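Local coordinates for protection of telomeres protein poz1 (Schizosaccharomyces pombe, PDB 5WE0), which binds telomeric DNA and negatively regulates telomerase and telomere length in fission yeast, at residues 65-70 with 214-219; 102-107 with 139-144. One frame throughout, in Å; residues are numbered along the deposited sequence.

Overall arrangement
From the N terminus, the chain runs through helix 54-64 into the loop that holds residues 65-70, and interaction 1 closes a long, largely helical loop by bringing this segment against residues 214-219 of helix 209-230. Inside that loop, helices 93-115 and 130-157 follow each other and pair at residues 102-107 and 139-144, so interaction 2 closes a shorter loop nested within the first. The centres of the two contacts lie about 12 Å apart, and helix 209-230 joins them: Tyr219 OH is 2.7 Å from Glu107 OE1, a probable hydrogen bond, while Val215 packs on the backbone of Leu140 and Ala144. Together they tie helices 54-64, 93-115, 130-157 and 209-230 into one all-helical core.

Interaction 1: residues 65-70 with 214-219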
# COMPACT_ATOMS: atom_id res chain seq x y z
N PHE A 65 -1.67 0.37 6.45
CA PHE A 65 -1.97 1.77 6.74
C PHE A 65 -3.21 1.92 7.61
O PHE A 65 -3.66 3.05 7.83
CB PHE A 65 -2.10 2.58 5.44
CG PHE A 65 -0.82 2.66 4.68
CD1 PHE A 65 0.20 3.48 5.12
CD2 PHE A 65 -0.61 1.87 3.57
CE1 PHE A 65 1.41 3.53 4.45
CE2 PHE A 65 0.59 1.92 2.89
CZ PHE A 65 1.61 2.74 3.33
N ASN A 66 -3.75 0.81 8.11
CA ASN A 66 -4.83 0.85 9.10
C ASN A 66 -6.02 1.65 8.56
O ASN A 66 -6.60 2.49 9.25
CB ASN A 66 -4.29 1.43 10.42
CG ASN A 66 -4.95 0.82 11.67
OD1 ASN A 66 -5.73 -0.14 11.58
ND2 ASN A 66 -4.62 1.36 12.83
N LEU A 67 -6.38 1.37 7.30
CA LEU A 67 -7.42 2.16 6.63
C LEU A 67 -8.79 2.02 7.29
O LEU A 67 -9.67 2.85 7.02
CB LEU A 67 -7.51 1.78 5.14
CG LEU A 67 -6.24 2.12 4.34
CD1 LEU A 67 -6.44 1.89 2.83
CD2 LEU A 67 -5.82 3.56 4.63
N SER A 68 -9.00 0.99 8.12
CA SER A 68 -10.26 0.85 8.86
C SER A 68 -10.52 1.99 9.83
O SER A 68 -11.68 2.18 10.22
CB SER A 68 -10.26 -0.45 9.67
OG SER A 68 -10.60 -1.52 8.82
N LEU A 69 -9.49 2.73 10.24
CA LEU A 69 -9.61 3.82 11.21
C LEU A 69 -9.76 5.20 10.57
O LEU A 69 -9.32 5.47 9.44
CB LEU A 69 -8.43 3.88 12.17
CG LEU A 69 -8.26 2.90 13.32
CD1 LEU A 69 -6.98 3.27 14.08
CD2 LEU A 69 -9.46 3.07 14.23
N ASP A 70 -10.35 6.10 11.36
CA ASP A 70 -10.22 7.54 11.17
C ASP A 70 -10.14 8.23 12.53
O ASP A 70 -11.15 8.72 13.05
CB ASP A 70 -11.39 8.10 10.35
CG ASP A 70 -11.11 9.49 9.84
OD1 ASP A 70 -11.15 10.44 10.66
OD2 ASP A 70 -10.81 9.62 8.63
N SER A 214 -7.36 9.50 4.06
CA SER A 214 -8.63 9.59 3.33
C SER A 214 -8.44 9.30 1.84
O SER A 214 -9.21 8.54 1.24
CB SER A 214 -9.24 10.98 3.54
OG SER A 214 -10.30 11.19 2.63
N VAL A 215 -7.43 9.91 1.22
CA VAL A 215 -7.13 9.69 -0.20
C VAL A 215 -6.85 8.21 -0.47
O VAL A 215 -7.33 7.64 -1.46
CB VAL A 215 -5.94 10.57 -0.62
CG1 VAL A 215 -5.29 10.05 -1.87
CG2 VAL A 215 -6.37 12.01 -0.77
N LEU A 216 -6.05 7.59 0.39
CA LEU A 216 -5.68 6.19 0.18
C LEU A 216 -6.88 5.27 0.36
O LEU A 216 -7.08 4.33 -0.42
CB LEU A 216 -4.57 5.81 1.15
CG LEU A 216 -4.01 4.40 1.04
CD1 LEU A 216 -3.60 4.14 -0.39
CD2 LEU A 216 -2.80 4.27 2.00
N SER A 217 -7.70 5.53 1.38
CA SER A 217 -8.94 4.78 1.53
C SER A 217 -9.83 4.92 0.30
O SER A 217 -10.37 3.94 -0.22
CB SER A 217 -9.70 5.26 2.76
OG SER A 217 -11.01 4.74 2.71
N ARG A 218 -10.01 6.16 -0.17
CA ARG A 218 -10.84 6.39 -1.35
C ARG A 218 -10.22 5.77 -2.59
O ARG A 218 -10.95 5.31 -3.47
CB ARG A 218 -11.08 7.89 -1.52
CG ARG A 218 -12.12 8.42 -0.54
CD ARG A 218 -12.41 9.87 -0.76
NE ARG A 218 -11.38 10.74 -0.21
CZ ARG A 218 -10.99 11.86 -0.79
NH1 ARG A 218 -11.54 12.22 -1.94
NH2 ARG A 218 -10.05 12.62 -0.24
N TYR A 219 -8.89 5.74 -2.68
CA TYR A 219 -8.26 5.05 -3.80
C TYR A 219 -8.60 3.56 -3.78
O TYR A 219 -8.87 2.97 -4.83
CB TYR A 219 -6.73 5.24 -3.77
CG TYR A 219 -6.11 4.36 -4.82
CD1 TYR A 219 -6.24 4.67 -6.19
CD2 TYR A 219 -5.46 3.19 -4.47
CE1 TYR A 219 -5.72 3.84 -7.16
CE2 TYR A 219 -4.93 2.36 -5.42
CZ TYR A 219 -5.06 2.67 -6.76
OH TYR A 219 -4.53 1.81 -7.69
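Leu216 reaches from helix 209-230 toward Phe65 and Leu67, in the loop that follows helix 54-64. Its CG lies anti to the backbone N (chi1 -177°), which carries the branch across to the loop. From CB onward, the first atom to meet a partner is CG, 3.9 Å from Leu67 CD1. Beyond it, Leu216 CD2 lies 3.6 Å from Phe65 CD2 and 3.7 Å from Phe65 CG, approaching the ring obliquely. The two leucines cross at about a right angle, and Leu67 CD1 also rests 4.0 Å from Ser217 CA, over the helix backbone. With an alanine in place of this loop leucine, both methyls that meet Leu216 CG are gone, which is likely to open a gap between the turn and the helix. The loop presents these residues through a Schellman motif: Asn66, with positive phi, is C-prime, and Leu67 N bonds back to Glu62 O. Asparagine tolerates that backbone well, and the same residue opens a type I beta turn that runs to Leu69. Branched leucines suit this buried, apolar contact, whereas the small Ser217 allows close approach and sends its OG to His23. Phe65 also packs against Ile96 and Ala99 of helix 93-115.

Interaction 2: residues 102-107 with 139-144; sequences RLENIE and KLYSCA
Tyr141 projects from helix 130-157 onto helix 93-115, with one ring face under Glu107. Glu107 CG sits 3.8 Å from the ring centroid and only 3° off the normal, a CH-pi contact, while its CB comes 3.5 Å from Tyr141 CE1. The carboxylate is stacked on the ring, their planes 19° apart, because the Glu107 chain bends at chi2 (61°) and folds back over the aromatic face. Leu103 CG adds an apolar touch 3.9 Å from CE1 of Tyr141. At the ring's far end, Tyr141 OH lies 3.4 Å from Glu104 CA, and a water in the ring plane links that hydroxyl (2.7 Å) to Glu104 OE2, to which it donates at 2.8 Å. The two helix segments run antiparallel, with axes 11.6 Å apart, a wide spacing that a long, flat tyrosine can span. Farther out, Glu107 is positioned by Arg110, which forms a salt bridge with OE2, by Gln111 on the same oxygen, and by Tyr219 of helix 209-230 on OE1. Glutamate thus offers methylenes to the ring and a carboxylate to polar neighbours; Arg110 probably favours its ionised form, letting a buried charge lie beside an aromatic face.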
# COMPACT_ATOMS: atom_id res chain seq x y z
N ARG A 102 3.52 -2.86 -3.78
CA ARG A 102 2.22 -3.52 -3.76
C ARG A 102 1.16 -2.56 -4.30
O ARG A 102 0.32 -2.95 -5.10
CB ARG A 102 1.87 -3.96 -2.34
CG ARG A 102 2.59 -5.22 -1.88
CD ARG A 102 2.09 -5.69 -0.53
NE ARG A 102 3.18 -6.11 0.35
CZ ARG A 102 3.92 -7.19 0.14
NH1 ARG A 102 3.70 -7.96 -0.91
NH2 ARG A 102 4.89 -7.50 0.99
N LEU A 103 1.21 -1.31 -3.85
CA LEU A 103 0.25 -0.31 -4.32
C LEU A 103 0.36 -0.12 -5.82
O LEU A 103 -0.64 0.02 -6.54
CB LEU A 103 0.49 1.01 -3.60
CG LEU A 103 -0.65 2.00 -3.73
CD1 LEU A 103 -1.91 1.46 -3.04
CD2 LEU A 103 -0.21 3.34 -3.14
N GLU A 104 1.59 -0.14 -6.32
CA GLU A 104 1.81 -0.02 -7.75
C GLU A 104 1.27 -1.23 -8.51
O GLU A 104 0.71 -1.07 -9.60
CB GLU A 104 3.29 0.20 -7.99
CG GLU A 104 3.70 0.42 -9.41
CD GLU A 104 5.16 0.77 -9.49
OE1 GLU A 104 6.00 -0.14 -9.29
OE2 GLU A 104 5.47 1.96 -9.75
N ASN A 105 1.43 -2.45 -7.97
CA ASN A 105 0.82 -3.62 -8.61
C ASN A 105 -0.69 -3.46 -8.70
O ASN A 105 -1.29 -3.74 -9.74
CB ASN A 105 1.14 -4.91 -7.85
CG ASN A 105 2.63 -5.25 -7.83
OD1 ASN A 105 3.43 -4.71 -8.60
ND2 ASN A 105 3.02 -6.12 -6.89
N ILE A 106 -1.33 -2.97 -7.62
CA ILE A 106 -2.77 -2.74 -7.64
C ILE A 106 -3.13 -1.78 -8.76
O ILE A 106 -4.04 -2.03 -9.56
CB ILE A 106 -3.25 -2.21 -6.28
CG1 ILE A 106 -3.07 -3.25 -5.18
CG2 ILE A 106 -4.69 -1.77 -6.37
CD1 ILE A 106 -3.18 -2.64 -3.76
N GLU A 107 -2.41 -0.66 -8.83
CA GLU A 107 -2.74 0.36 -9.82
C GLU A 107 -2.53 -0.19 -11.22
O GLU A 107 -3.30 0.11 -12.15
CB GLU A 107 -1.89 1.62 -9.59
CG GLU A 107 -1.98 2.70 -10.68
CD GLU A 107 -3.39 3.27 -10.89
OE1 GLU A 107 -4.31 2.97 -10.11
OE2 GLU A 107 -3.57 4.05 -11.86
N LYS A 139 -5.89 10.22 -9.89
CA LYS A 139 -5.60 11.39 -9.06
C LYS A 139 -5.40 10.97 -7.60
O LYS A 139 -4.44 11.41 -6.95
CB LYS A 139 -6.74 12.40 -9.17
CG LYS A 139 -6.60 13.29 -10.41
CD LYS A 139 -7.95 13.81 -10.90
CE LYS A 139 -8.58 14.75 -9.92
NZ LYS A 139 -9.94 15.20 -10.34
N LEU A 140 -6.28 10.11 -7.09
CA LEU A 140 -6.13 9.59 -5.74
C LEU A 140 -4.84 8.79 -5.59
O LEU A 140 -4.15 8.91 -4.57
CB LEU A 140 -7.35 8.72 -5.38
CG LEU A 140 -8.67 9.48 -5.26
CD1 LEU A 140 -9.88 8.54 -5.28
CD2 LEU A 140 -8.65 10.33 -3.98
N TYR A 141 -4.51 7.96 -6.59
CA TYR A 141 -3.31 7.15 -6.51
C TYR A 141 -2.08 8.02 -6.36
O TYR A 141 -1.19 7.75 -5.54
CB TYR A 141 -3.16 6.27 -7.74
CG TYR A 141 -1.84 5.56 -7.83
CD1 TYR A 141 -1.64 4.38 -7.12
CD2 TYR A 141 -0.80 6.03 -8.64
CE1 TYR A 141 -0.45 3.70 -7.18
CE2 TYR A 141 0.42 5.33 -8.71
CZ TYR A 141 0.57 4.16 -7.96
OH TYR A 141 1.74 3.42 -7.96
N SER A 142 -1.98 9.01 -7.23
CA SER A 142 -0.82 9.89 -7.26
C SER A 142 -0.70 10.69 -5.95
O SER A 142 0.40 10.87 -5.43
CB SER A 142 -0.94 10.78 -8.51
OG SER A 142 -0.17 11.95 -8.41
N CYS A 143 -1.82 11.16 -5.41
CA CYS A 143 -1.79 11.84 -4.12
C CYS A 143 -1.38 10.88 -3.00
O CYS A 143 -0.50 11.20 -2.19
CB CYS A 143 -3.15 12.50 -3.83
SG CYS A 143 -3.20 13.57 -2.30
N ALA A 144 -2.00 9.70 -2.94
CA ALA A 144 -1.66 8.72 -1.90
C ALA A 144 -0.19 8.33 -1.97
O ALA A 144 0.48 8.25 -0.94
CB ALA A 144 -2.54 7.47 -2.03
O HOH W 1 3.82 4.15 -9.48